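Local coordinates for protein ATP phosphoribosyltransferase (Thermotoga maritima, PDB 1O63) that probably catalyses the first step of histidine biosynthesis, joining ATP to 5-phosphoribose 1-diphosphate to give phosphoribosyl-ATP and diphosphate, at residues A[116-119]-A[124-127]; A[21-26]-A[196-201]. One frame throughout, in Å; residues are numbered along the deposited sequence.

Contact 1. Residues A[116-119]-A[124-127]; sequences RYCE and HCRI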
ATOM      1  N   ARG A 116       2.463  -5.894 -18.597  1.00 27.40           N
ATOM      2  CA  ARG A 116       1.589  -6.384 -19.669  1.00 26.27           C
ATOM      3  C   ARG A 116       1.437  -5.340 -20.770  1.00 28.17           C
ATOM      4  O   ARG A 116       1.334  -5.651 -21.965  1.00 24.72           O
ATOM      5  CB  ARG A 116       0.221  -6.759 -19.102  1.00 32.38           C
ATOM      6  CG  ARG A 116      -0.662  -7.591 -20.003  1.00 36.10           C
ATOM      7  CD  ARG A 116      -1.921  -8.086 -19.280  1.00 34.44           C
ATOM      8  NE  ARG A 116      -1.549  -8.917 -18.151  1.00 40.69           N
ATOM      9  CZ  ARG A 116      -1.756  -8.664 -16.865  1.00 40.75           C
ATOM     10  NH1 ARG A 116      -2.410  -7.569 -16.495  1.00 37.73           N
ATOM     11  NH2 ARG A 116      -1.313  -9.540 -15.968  1.00 41.15           N
ATOM     12  N   TYR A 117       1.333  -4.074 -20.367  1.00 25.81           N
ATOM     13  CA  TYR A 117       1.223  -2.976 -21.314  1.00 26.56           C
ATOM     14  C   TYR A 117       2.469  -2.903 -22.174  1.00 27.35           C
ATOM     15  O   TYR A 117       2.385  -3.052 -23.411  1.00 26.67           O
ATOM     16  CB  TYR A 117       0.903  -1.659 -20.597  1.00 26.96           C
ATOM     17  CG  TYR A 117       0.757  -0.502 -21.574  1.00 27.57           C
ATOM     18  CD1 TYR A 117       1.786   0.412 -21.742  1.00 28.76           C
ATOM     19  CD2 TYR A 117      -0.378  -0.411 -22.383  1.00 27.02           C
ATOM     20  CE1 TYR A 117       1.671   1.439 -22.670  1.00 30.14           C
ATOM     21  CE2 TYR A 117      -0.508   0.611 -23.298  1.00 27.23           C
ATOM     22  CZ  TYR A 117       0.521   1.535 -23.425  1.00 30.73           C
ATOM     23  OH  TYR A 117       0.403   2.570 -24.339  1.00 32.05           O
ATOM     24  N   CYS A 118       3.648  -2.891 -21.567  1.00 28.35           N
ATOM     25  CA  CYS A 118       4.903  -2.870 -22.322  1.00 30.01           C
ATOM     26  C   CYS A 118       4.992  -4.014 -23.346  1.00 32.48           C
ATOM     27  O   CYS A 118       5.223  -3.763 -24.541  1.00 30.51           O
ATOM     28  CB  CYS A 118       6.105  -2.854 -21.408  1.00 30.18           C
ATOM     29  SG  CYS A 118       6.247  -1.352 -20.360  1.00 32.07           S
ATOM     30  N   GLU A 119       4.638  -5.227 -22.968  1.00 34.03           N
ATOM     31  CA  GLU A 119       4.657  -6.377 -23.873  1.00 35.88           C
ATOM     32  C   GLU A 119       3.729  -6.206 -25.051  1.00 37.34           C
ATOM     33  O   GLU A 119       4.083  -6.513 -26.198  1.00 38.84           O
ATOM     34  CB  GLU A 119       4.240  -7.671 -23.145  1.00 31.71           C
ATOM     35  CG  GLU A 119       5.358  -8.144 -22.218  1.00 32.17           C
ATOM     36  CD  GLU A 119       4.814  -9.007 -21.104  1.00 32.50           C
ATOM     37  OE1 GLU A 119       3.646  -9.429 -21.211  1.00 32.31           O
ATOM     38  OE2 GLU A 119       5.552  -9.233 -20.133  1.00 34.25           O
ATOM     39  N   HIS A 124      10.869  -2.158 -24.304  1.00 40.29           N
ATOM     40  CA  HIS A 124      11.758  -2.595 -23.215  1.00 40.87           C
ATOM     41  C   HIS A 124      11.537  -1.579 -22.083  1.00 38.53           C
ATOM     42  O   HIS A 124      11.691  -0.375 -22.331  1.00 37.59           O
ATOM     43  CB  HIS A 124      13.211  -2.617 -23.653  1.00 49.91           C
ATOM     44  CG  HIS A 124      13.571  -3.791 -24.526  1.00 54.47           C
ATOM     45  ND1 HIS A 124      13.320  -3.811 -25.877  1.00 56.31           N
ATOM     46  CD2 HIS A 124      14.166  -4.972 -24.229  1.00 55.42           C
ATOM     47  CE1 HIS A 124      13.742  -4.960 -26.383  1.00 57.09           C
ATOM     48  NE2 HIS A 124      14.265  -5.677 -25.405  1.00 57.46           N
ATOM     49  N   CYS A 125      11.079  -2.027 -20.938  1.00 36.88           N
ATOM     50  CA  CYS A 125      10.735  -1.107 -19.851  1.00 35.21           C
ATOM     51  C   CYS A 125      11.504  -1.376 -18.580  1.00 34.81           C
ATOM     52  O   CYS A 125      11.775  -2.524 -18.198  1.00 37.53           O
ATOM     53  CB  CYS A 125       9.209  -1.247 -19.581  1.00 35.34           C
ATOM     54  SG  CYS A 125       8.135  -0.677 -20.903  1.00 34.12           S
ATOM     55  N   ARG A 126      11.848  -0.330 -17.871  1.00 34.51           N
ATOM     56  CA  ARG A 126      12.487  -0.412 -16.550  1.00 34.36           C
ATOM     57  C   ARG A 126      11.393   0.014 -15.544  1.00 32.11           C
ATOM     58  O   ARG A 126      11.104   1.215 -15.468  1.00 29.08           O
ATOM     59  CB  ARG A 126      13.666   0.539 -16.526  1.00 39.59           C
ATOM     60  CG  ARG A 126      14.697   0.337 -15.453  1.00 49.64           C
ATOM     61  CD  ARG A 126      15.533  -0.921 -15.684  1.00 56.59           C
ATOM     62  NE  ARG A 126      16.933  -0.707 -15.394  1.00 61.82           N
ATOM     63  CZ  ARG A 126      17.478  -0.243 -14.283  1.00 63.49           C
ATOM     64  NH1 ARG A 126      18.807  -0.108 -14.212  1.00 66.11           N
ATOM     65  NH2 ARG A 126      16.755   0.101 -13.233  1.00 64.00           N
ATOM     66  N   ILE A 127      10.716  -0.956 -14.949  1.00 28.68           N
ATOM     67  CA  ILE A 127       9.538  -0.634 -14.125  1.00 29.05           C
ATOM     68  C   ILE A 127       9.871  -0.339 -12.680  1.00 29.09           C
ATOM     69  O   ILE A 127      10.371  -1.192 -11.950  1.00 30.13           O
ATOM     70  CB  ILE A 127       8.486  -1.756 -14.175  1.00 26.82           C
ATOM     71  CG1 ILE A 127       8.051  -2.022 -15.609  1.00 29.47           C
ATOM     72  CG2 ILE A 127       7.272  -1.395 -13.310  1.00 25.13           C
ATOM     73  CD1 ILE A 127       7.162  -3.254 -15.748  1.00 30.19           C
TER
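Cys-118 and Cys-125 meet as a disulfide, and the flat elements to compare are its two CB-SG-SG planes, which stand at a chi3 of -100°, close to perpendicular and of left-handed twist. No ring stacks on this bridge: the ring of Tyr-117 stands clear of it, CD1 of Tyr-117 being 6.5 Å from Cys-125 SG, and its OH is held by Asp-165. The bond lies within a beta-alpha-beta crossover made of strand 104-108, helix 111-121 and strand 125-129, and it ties the middle helix covalently to the strand that follows it, across the short turn after residue 121.

The evidence for an inward-facing pair is that both side chains set out toward the facing segment, with the CA atoms of Cys-118 and Cys-125 6.6 Å apart. In each cysteine SG lies anti to the carbonyl carbon (chi1 -64° in Cys-118, -67° in Cys-125), which swings the sulfur beside the backbone N. Both half-cystines pack on Ile-106 of the neighbouring parallel strand, while Ile-127, two residues on, reaches Pro-111, Thr-114 and Gln-115 of the same helix. Arg-126 faces the other way and packs on His-56 of the second subunit. Cys-118 SG sits 2.1 Å from Cys-125 SG, and the 3.0 Å from Cys-118 CB to Cys-125 SG simply follows from the bond angle at Cys-118 SG.

Contact 2. Residues A[21-26]-A[196-201]; sequences KKTGVI and QEVIEH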
ATOM      1  N   LYS A  21     -27.129  -2.537   1.254  1.00 31.31           N
ATOM      2  CA  LYS A  21     -28.223  -1.833   1.936  1.00 33.39           C
ATOM      3  C   LYS A  21     -29.507  -1.977   1.139  1.00 33.53           C
ATOM      4  O   LYS A  21     -30.511  -2.465   1.674  1.00 33.67           O
ATOM      5  CB  LYS A  21     -27.853  -0.366   2.173  1.00 35.34           C
ATOM      6  CG  LYS A  21     -28.893   0.410   2.977  1.00 40.79           C
ATOM      7  CD  LYS A  21     -28.695   1.920   2.861  1.00 43.15           C
ATOM      8  CE  LYS A  21     -29.782   2.661   3.639  1.00 46.87           C
ATOM      9  NZ  LYS A  21     -29.738   4.133   3.404  1.00 50.09           N
ATOM     10  N   LYS A  22     -29.458  -1.827  -0.194  1.00 33.61           N
ATOM     11  CA  LYS A  22     -30.675  -1.990  -0.989  1.00 35.30           C
ATOM     12  C   LYS A  22     -31.107  -3.423  -1.216  1.00 35.14           C
ATOM     13  O   LYS A  22     -32.256  -3.634  -1.650  1.00 33.67           O
ATOM     14  CB  LYS A  22     -30.582  -1.272  -2.336  1.00 33.17           C
ATOM     15  CG  LYS A  22     -30.176   0.209  -2.166  1.00 32.48           C
ATOM     16  CD  LYS A  22     -30.045   0.824  -3.542  1.00 36.06           C
ATOM     17  CE  LYS A  22     -29.863   2.326  -3.510  1.00 41.50           C
ATOM     18  NZ  LYS A  22     -29.586   2.824  -4.905  1.00 43.56           N
ATOM     19  N   THR A  23     -30.264  -4.428  -0.982  1.00 34.60           N
ATOM     20  CA  THR A  23     -30.687  -5.806  -1.094  1.00 36.27           C
ATOM     21  C   THR A  23     -31.437  -6.267   0.158  1.00 37.69           C
ATOM     22  O   THR A  23     -32.142  -7.278   0.108  1.00 39.78           O
ATOM     23  CB  THR A  23     -29.553  -6.810  -1.372  1.00 39.22           C
ATOM     24  OG1 THR A  23     -28.793  -6.994  -0.171  1.00 38.97           O
ATOM     25  CG2 THR A  23     -28.658  -6.310  -2.494  1.00 34.36           C
ATOM     26  N   GLY A  24     -31.391  -5.488   1.226  1.00 38.12           N
ATOM     27  CA  GLY A  24     -32.070  -5.784   2.467  1.00 36.73           C
ATOM     28  C   GLY A  24     -31.152  -6.044   3.645  1.00 36.09           C
ATOM     29  O   GLY A  24     -31.613  -6.231   4.776  1.00 35.46           O
ATOM     30  N   VAL A  25     -29.818  -5.959   3.451  1.00 34.40           N
ATOM     31  CA  VAL A  25     -28.927  -6.232   4.579  1.00 33.41           C
ATOM     32  C   VAL A  25     -29.012  -5.160   5.659  1.00 32.94           C
ATOM     33  O   VAL A  25     -28.909  -3.973   5.393  1.00 28.74           O
ATOM     34  CB  VAL A  25     -27.465  -6.383   4.135  1.00 33.17           C
ATOM     35  CG1 VAL A  25     -26.589  -6.743   5.335  1.00 35.87           C
ATOM     36  CG2 VAL A  25     -27.301  -7.396   3.031  1.00 33.32           C
ATOM     37  N   ILE A  26     -29.177  -5.613   6.906  1.00 33.80           N
ATOM     38  CA  ILE A  26     -29.230  -4.692   8.049  1.00 36.27           C
ATOM     39  C   ILE A  26     -28.149  -5.113   9.050  1.00 36.36           C
ATOM     40  O   ILE A  26     -28.094  -6.289   9.409  1.00 36.59           O
ATOM     41  CB  ILE A  26     -30.604  -4.731   8.747  1.00 37.41           C
ATOM     42  CG1 ILE A  26     -31.678  -4.073   7.896  1.00 37.22           C
ATOM     43  CG2 ILE A  26     -30.513  -4.067  10.121  1.00 37.14           C
ATOM     44  CD1 ILE A  26     -33.099  -4.330   8.312  1.00 39.33           C
ATOM     45  N   GLN A 196     -27.834  -8.643  -8.181  1.00 30.22           N
ATOM     46  CA  GLN A 196     -27.799  -8.163  -9.569  1.00 30.26           C
ATOM     47  C   GLN A 196     -29.007  -7.283  -9.887  1.00 30.28           C
ATOM     48  O   GLN A 196     -28.881  -6.258 -10.575  1.00 28.14           O
ATOM     49  CB  GLN A 196     -27.674  -9.315 -10.554  1.00 31.83           C
ATOM     50  CG  GLN A 196     -27.386  -8.931 -12.004  1.00 34.50           C
ATOM     51  CD  GLN A 196     -27.159 -10.141 -12.883  1.00 35.55           C
ATOM     52  OE1 GLN A 196     -27.381 -11.277 -12.444  1.00 39.36           O
ATOM     53  NE2 GLN A 196     -26.749  -9.958 -14.131  1.00 33.34           N
ATOM     54  N   GLU A 197     -30.201  -7.667  -9.421  1.00 30.85           N
ATOM     55  CA  GLU A 197     -31.389  -6.834  -9.609  1.00 34.32           C
ATOM     56  C   GLU A 197     -31.145  -5.411  -9.068  1.00 33.30           C
ATOM     57  O   GLU A 197     -31.375  -4.423  -9.736  1.00 33.90           O
ATOM     58  CB  GLU A 197     -32.572  -7.392  -8.793  1.00 37.72           C
ATOM     59  CG  GLU A 197     -33.497  -8.314  -9.503  1.00 44.49           C
ATOM     60  CD  GLU A 197     -34.767  -8.667  -8.746  1.00 47.07           C
ATOM     61  OE1 GLU A 197     -35.724  -9.127  -9.402  1.00 48.39           O
ATOM     62  OE2 GLU A 197     -34.828  -8.516  -7.510  1.00 50.43           O
ATOM     63  N   VAL A 198     -30.713  -5.350  -7.821  1.00 33.41           N
ATOM     64  CA  VAL A 198     -30.454  -4.071  -7.142  1.00 32.06           C
ATOM     65  C   VAL A 198     -29.373  -3.295  -7.880  1.00 34.81           C
ATOM     66  O   VAL A 198     -29.519  -2.125  -8.255  1.00 31.59           O
ATOM     67  CB  VAL A 198     -30.029  -4.359  -5.689  1.00 31.89           C
ATOM     68  CG1 VAL A 198     -29.388  -3.166  -5.017  1.00 31.61           C
ATOM     69  CG2 VAL A 198     -31.224  -4.873  -4.886  1.00 28.95           C
ATOM     70  N   ILE A 199     -28.256  -3.980  -8.140  1.00 34.87           N
ATOM     71  CA  ILE A 199     -27.110  -3.326  -8.781  1.00 36.82           C
ATOM     72  C   ILE A 199     -27.432  -2.789 -10.150  1.00 38.21           C
ATOM     73  O   ILE A 199     -27.013  -1.695 -10.558  1.00 38.77           O
ATOM     74  CB  ILE A 199     -25.909  -4.288  -8.821  1.00 33.28           C
ATOM     75  CG1 ILE A 199     -25.335  -4.399  -7.395  1.00 32.77           C
ATOM     76  CG2 ILE A 199     -24.867  -3.805  -9.811  1.00 36.42           C
ATOM     77  CD1 ILE A 199     -24.242  -5.454  -7.263  1.00 31.30           C
ATOM     78  N   GLU A 200     -28.162  -3.563 -10.942  1.00 40.29           N
ATOM     79  CA  GLU A 200     -28.569  -3.123 -12.277  1.00 41.79           C
ATOM     80  C   GLU A 200     -29.362  -1.828 -12.202  1.00 42.25           C
ATOM     81  O   GLU A 200     -29.078  -0.858 -12.914  1.00 40.69           O
ATOM     82  CB  GLU A 200     -29.428  -4.234 -12.911  1.00 42.74           C
ATOM     83  CG  GLU A 200     -29.370  -4.213 -14.427  1.00 48.04           C
ATOM     84  CD  GLU A 200     -29.151  -5.605 -15.007  1.00 47.78           C
ATOM     85  OE1 GLU A 200     -30.113  -6.398 -14.997  1.00 48.30           O
ATOM     86  OE2 GLU A 200     -28.020  -5.900 -15.432  1.00 45.24           O
ATOM     87  N   HIS A 201     -30.375  -1.817 -11.323  1.00 42.23           N
ATOM     88  CA  HIS A 201     -31.208  -0.628 -11.189  1.00 44.23           C
ATOM     89  C   HIS A 201     -30.382   0.572 -10.738  1.00 43.84           C
ATOM     90  O   HIS A 201     -30.494   1.655 -11.308  1.00 41.08           O
ATOM     91  CB  HIS A 201     -32.381  -0.860 -10.228  1.00 48.93           C
ATOM     92  CG  HIS A 201     -33.319   0.314 -10.205  1.00 53.42           C
ATOM     93  ND1 HIS A 201     -34.161   0.599 -11.272  1.00 55.49           N
ATOM     94  CD2 HIS A 201     -33.510   1.287  -9.296  1.00 55.16           C
ATOM     95  CE1 HIS A 201     -34.848   1.696 -10.992  1.00 55.91           C
ATOM     96  NE2 HIS A 201     -34.471   2.135  -9.807  1.00 56.05           N
TER
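Val-198 points its forked side chain from helix 185-204 at the last turn of helix 13-23, where Thr-23 crosses it at about a right angle and the CB of Lys-22 abuts the other branch. CG1, anti to the backbone N (chi1 165°), presses on Lys-22 CB at 3.5 Å, tighter than usual for two carbons. CG2 of Val-198 meets the Thr-23 methyl CG2 at 3.8 Å and also comes to 3.6 Å from the Lys-22 carbonyl O.

With chi1 at 74°, Thr-23 offers its methyl to the valine, while OG1 bonds back to Leu-20 O inside its own helix. Lys-22 leaves the packing through an extended chain, and its NZ forms a salt bridge with Asp-202, one turn beyond Val-198 on the opposing helix. Cutting Val-198 back to an alanine removes both branches, which would probably leave Lys-22 CB without its neighbour, weaken the packing on the Thr-23 methyl and open a gap between the helices.

Immediately after these two residues the helix closes in a Schellman motif: Gly-24 takes a positive phi of 115°, and its N bonds to Lys-21 O at 3.2 Å. The next residue after the valine, Ile-199, turns away from segment 21-26 and packs on Tyr-19 and Phe-80. The interface is therefore a small apolar join at a helix end, with the two polar side-chain ends bonded elsewhere: the threonine hydroxyl within its helix, the lysine ammonium to a carboxylate that adds an ionic tie between the same two helices.

Overall arrangement
The two contacts occupy opposite sides of the chain's centre, with centres 40 Å apart and nearest atoms about 24 Å apart, and they share no helix or strand. Along the sequence, 21-26 comes first, then both halves of contact 1, and finally 196-201. Contact 1 is thus a local closure, whereas contact 2 brings helix 185-204 back to helix 13-23 across some 170 residues. The outermost strands of the mixed sheet are 27-30, just after segment 21-26, and 125-129, which carries half of contact 1. The long strands 81-94 and 161-176 span the chain between, consistent with the two-lobed architecture of the periplasmic-binding-protein clan, with one contact in each lobe.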